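Local coordinates for H127A/Y244A mutant of alginate lyase AlyC3 in complex with dimannuronate (Psychromonas sp., PDB 7C8F), which cleaves alginate as a polysaccharide lyase of family PL7, here an engineered double mutant holding dimannuronate in its substrate cleft, at residues K72-R77 and Q245-M250. Sequence-based numbering, arbitrary orientation.
Sequences KNDHLR and QFTNGM. With BEM (beta-D-mannopyranuronic acid), chain D.
Two loops of the PL7 beta-sandwich, each leading from one sheet to the other, meet where Lys72 and Met250 form an antiparallel non-hydrogen-bonded pair. On their shared face Met250 CE, turned back at chi3 (-70°), lies 3.9 Å from Lys72 CB, while the extended lysine chain runs on to a salt bridge with Glu35. The next rung is a backbone hydrogen bond, Asn73 N to Gly249 O at 3.1 Å, with an angle of 161° at the hydrogen. Beyond it no direct backbone hydrogen bond follows; a water accepts from both Asp74 N and Asn248 N, and Asp74 CA makes a CA-H...O contact with Phe246 O at 3.2 Å. The Asp74 carboxylate leans over the opposite loop: OD2 lies 3.5 Å from Thr247 CG2, whereas OD1 and Phe246 O, both acceptors, approach to 3.1 Å without bonding.

At the cleft end, Arg77 NH1 donates to O6A of the mannuronate at 3.3 Å, O6A lying obliquely to the guanidinium, with an angle of 141° at the hydrogen. A second water, in the guanidinium plane, accepts from Arg77 NH2 at 3.1 Å, accepts weakly from Gln245 NE2 and donates to O6A. A salt bridge from Arg77 NE to Glu79 is a second tie on the guanidinium. An alanine at Arg77 would probably leave the sugar carboxylate without this cationic partner and the water less firmly placed. Direct and water-mediated bonds thus converge on O6A, consistent with charge-assisted positioning of the uronate.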
loop_
_atom_site.group_PDB
_atom_site.type_symbol
_atom_site.label_atom_id
_atom_site.label_comp_id
_atom_site.label_asym_id
_atom_site.label_seq_id
_atom_site.Cartn_x
_atom_site.Cartn_y
_atom_site.Cartn_z
ATOM N N LYS B 72 -12.468 -9.779 30.626
ATOM C CA LYS B 72 -12.748 -8.580 31.404
ATOM C C LYS B 72 -11.732 -7.494 31.152
ATOM O O LYS B 72 -10.631 -7.749 30.769
ATOM C CB LYS B 72 -12.861 -8.883 32.904
ATOM C CG LYS B 72 -11.625 -9.411 33.563
ATOM C CD LYS B 72 -11.731 -9.267 35.080
ATOM C CE LYS B 72 -10.591 -9.955 35.797
ATOM N NZ LYS B 72 -10.497 -9.639 37.262
ATOM N N ASN B 73 -12.158 -6.272 31.380
ATOM C CA ASN B 73 -11.376 -5.061 31.275
ATOM C C ASN B 73 -11.271 -4.466 29.898
ATOM O O ASN B 73 -11.291 -5.145 28.950
ATOM C CB ASN B 73 -9.997 -5.157 31.945
ATOM C CG ASN B 73 -10.069 -5.663 33.366
ATOM O OD1 ASN B 73 -10.907 -5.286 34.125
ATOM N ND2 ASN B 73 -9.161 -6.512 33.710
ATOM N N ASP B 74 -11.155 -3.163 29.866
ATOM C CA ASP B 74 -11.086 -2.411 28.659
ATOM C C ASP B 74 -9.849 -2.762 27.883
ATOM O O ASP B 74 -8.818 -2.897 28.449
ATOM C CB ASP B 74 -11.124 -0.922 28.991
ATOM C CG ASP B 74 -11.533 -0.051 27.832
ATOM O OD1 ASP B 74 -12.097 -0.551 26.887
ATOM O OD2 ASP B 74 -11.318 1.148 27.893
ATOM N N HIS B 75 -10.011 -2.934 26.573
ATOM C CA HIS B 75 -8.923 -3.173 25.626
ATOM C C HIS B 75 -8.294 -4.555 25.738
ATOM O O HIS B 75 -7.292 -4.824 25.060
ATOM C CB HIS B 75 -7.851 -2.081 25.677
ATOM C CG HIS B 75 -8.413 -0.696 25.604
ATOM N ND1 HIS B 75 -8.233 0.235 26.604
ATOM C CD2 HIS B 75 -9.175 -0.093 24.661
ATOM C CE1 HIS B 75 -8.847 1.358 26.273
ATOM N NE2 HIS B 75 -9.427 1.186 25.099
ATOM N N LEU B 76 -8.831 -5.435 26.573
ATOM C CA LEU B 76 -8.335 -6.800 26.605
ATOM C C LEU B 76 -9.144 -7.667 25.640
ATOM O O LEU B 76 -10.262 -7.323 25.241
ATOM C CB LEU B 76 -8.351 -7.368 28.029
ATOM C CG LEU B 76 -7.406 -6.681 29.028
ATOM C CD1 LEU B 76 -7.243 -7.512 30.302
ATOM C CD2 LEU B 76 -6.042 -6.414 28.400
ATOM N N ARG B 77 -8.553 -8.786 25.237
ATOM C CA ARG B 77 -9.166 -9.565 24.171
ATOM C C ARG B 77 -8.945 -11.049 24.394
ATOM O O ARG B 77 -8.100 -11.472 25.190
ATOM C CB ARG B 77 -8.686 -9.108 22.783
ATOM C CG ARG B 77 -7.199 -8.822 22.665
ATOM C CD ARG B 77 -6.895 -7.786 21.568
ATOM N NE ARG B 77 -7.759 -7.922 20.395
ATOM C CZ ARG B 77 -8.481 -6.932 19.876
ATOM N NH1 ARG B 77 -8.435 -5.721 20.416
ATOM N NH2 ARG B 77 -9.243 -7.148 18.809
ATOM N N GLN B 245 -14.322 -2.991 24.145
ATOM C CA GLN B 245 -14.245 -1.539 24.080
ATOM C C GLN B 245 -15.262 -0.957 25.059
ATOM O O GLN B 245 -16.195 -0.241 24.671
ATOM C CB GLN B 245 -14.441 -1.045 22.642
ATOM C CG GLN B 245 -13.291 -1.451 21.690
ATOM C CD GLN B 245 -13.543 -2.761 20.930
ATOM O OE1 GLN B 245 -14.687 -3.149 20.685
ATOM N NE2 GLN B 245 -12.461 -3.443 20.543
ATOM N N PHE B 246 -15.102 -1.307 26.335
ATOM C CA PHE B 246 -15.928 -0.817 27.432
ATOM C C PHE B 246 -15.140 -1.101 28.703
ATOM O O PHE B 246 -14.221 -1.927 28.699
ATOM C CB PHE B 246 -17.300 -1.501 27.464
ATOM C CG PHE B 246 -17.244 -2.956 27.828
ATOM C CD1 PHE B 246 -16.934 -3.913 26.876
ATOM C CD2 PHE B 246 -17.500 -3.375 29.131
ATOM C CE1 PHE B 246 -16.885 -5.247 27.208
ATOM C CE2 PHE B 246 -17.444 -4.715 29.470
ATOM C CZ PHE B 246 -17.133 -5.654 28.509
ATOM N N THR B 247 -15.484 -0.401 29.784
ATOM C CA THR B 247 -14.699 -0.488 31.009
ATOM C C THR B 247 -15.437 -1.231 32.116
ATOM O O THR B 247 -16.667 -1.321 32.138
ATOM C CB THR B 247 -14.251 0.893 31.521
ATOM O OG1 THR B 247 -15.337 1.538 32.204
ATOM C CG2 THR B 247 -13.758 1.776 30.378
ATOM N N ASN B 248 -14.641 -1.788 33.033
ATOM C CA ASN B 248 -15.116 -2.256 34.340
ATOM C C ASN B 248 -16.100 -3.419 34.249
ATOM O O ASN B 248 -16.952 -3.583 35.125
ATOM C CB ASN B 248 -15.707 -1.112 35.176
ATOM C CG ASN B 248 -14.710 -0.003 35.435
ATOM O OD1 ASN B 248 -14.925 1.144 35.047
ATOM N ND2 ASN B 248 -13.611 -0.339 36.100
ATOM N N GLY B 249 -15.994 -4.259 33.217
ATOM C CA GLY B 249 -16.920 -5.360 33.062
ATOM C C GLY B 249 -16.338 -6.522 32.279
ATOM O O GLY B 249 -15.217 -6.459 31.767
ATOM N N MET B 250 -17.129 -7.585 32.174
ATOM C CA MET B 250 -16.720 -8.795 31.471
ATOM C C MET B 250 -17.678 -9.088 30.325
ATOM O O MET B 250 -18.900 -9.084 30.508
ATOM C CB MET B 250 -16.649 -10.013 32.392
ATOM C CG MET B 250 -16.008 -11.200 31.682
ATOM S SD MET B 250 -15.912 -12.694 32.663
ATOM C CE MET B 250 -14.683 -12.223 33.879
HETATM C C1 BEM D . -4.372 -3.363 17.490
HETATM C C2 BEM D . -4.170 -2.066 16.726
HETATM O O2 BEM D . -4.279 -2.301 15.334
HETATM C C3 BEM D . -5.169 -1.035 17.183
HETATM O O3 BEM D . -5.082 0.110 16.394
HETATM C C4 BEM D . -6.589 -1.582 17.166
HETATM O O4 BEM D . -7.410 -0.686 17.908
HETATM C C5 BEM D . -6.643 -2.929 17.848
HETATM O O5 BEM D . -5.680 -3.834 17.363
HETATM C C6 BEM D . -7.974 -3.488 17.538
HETATM O O6B BEM D . -8.067 -4.292 16.611
HETATM O O6A BEM D . -8.886 -3.275 18.318
HETATM O O1 BEM D . -3.558 -4.396 16.965
HETATM O O HOH W 1 -11.678 -1.543 32.628
HETATM O O HOH W 2 -11.180 -4.868 18.120
#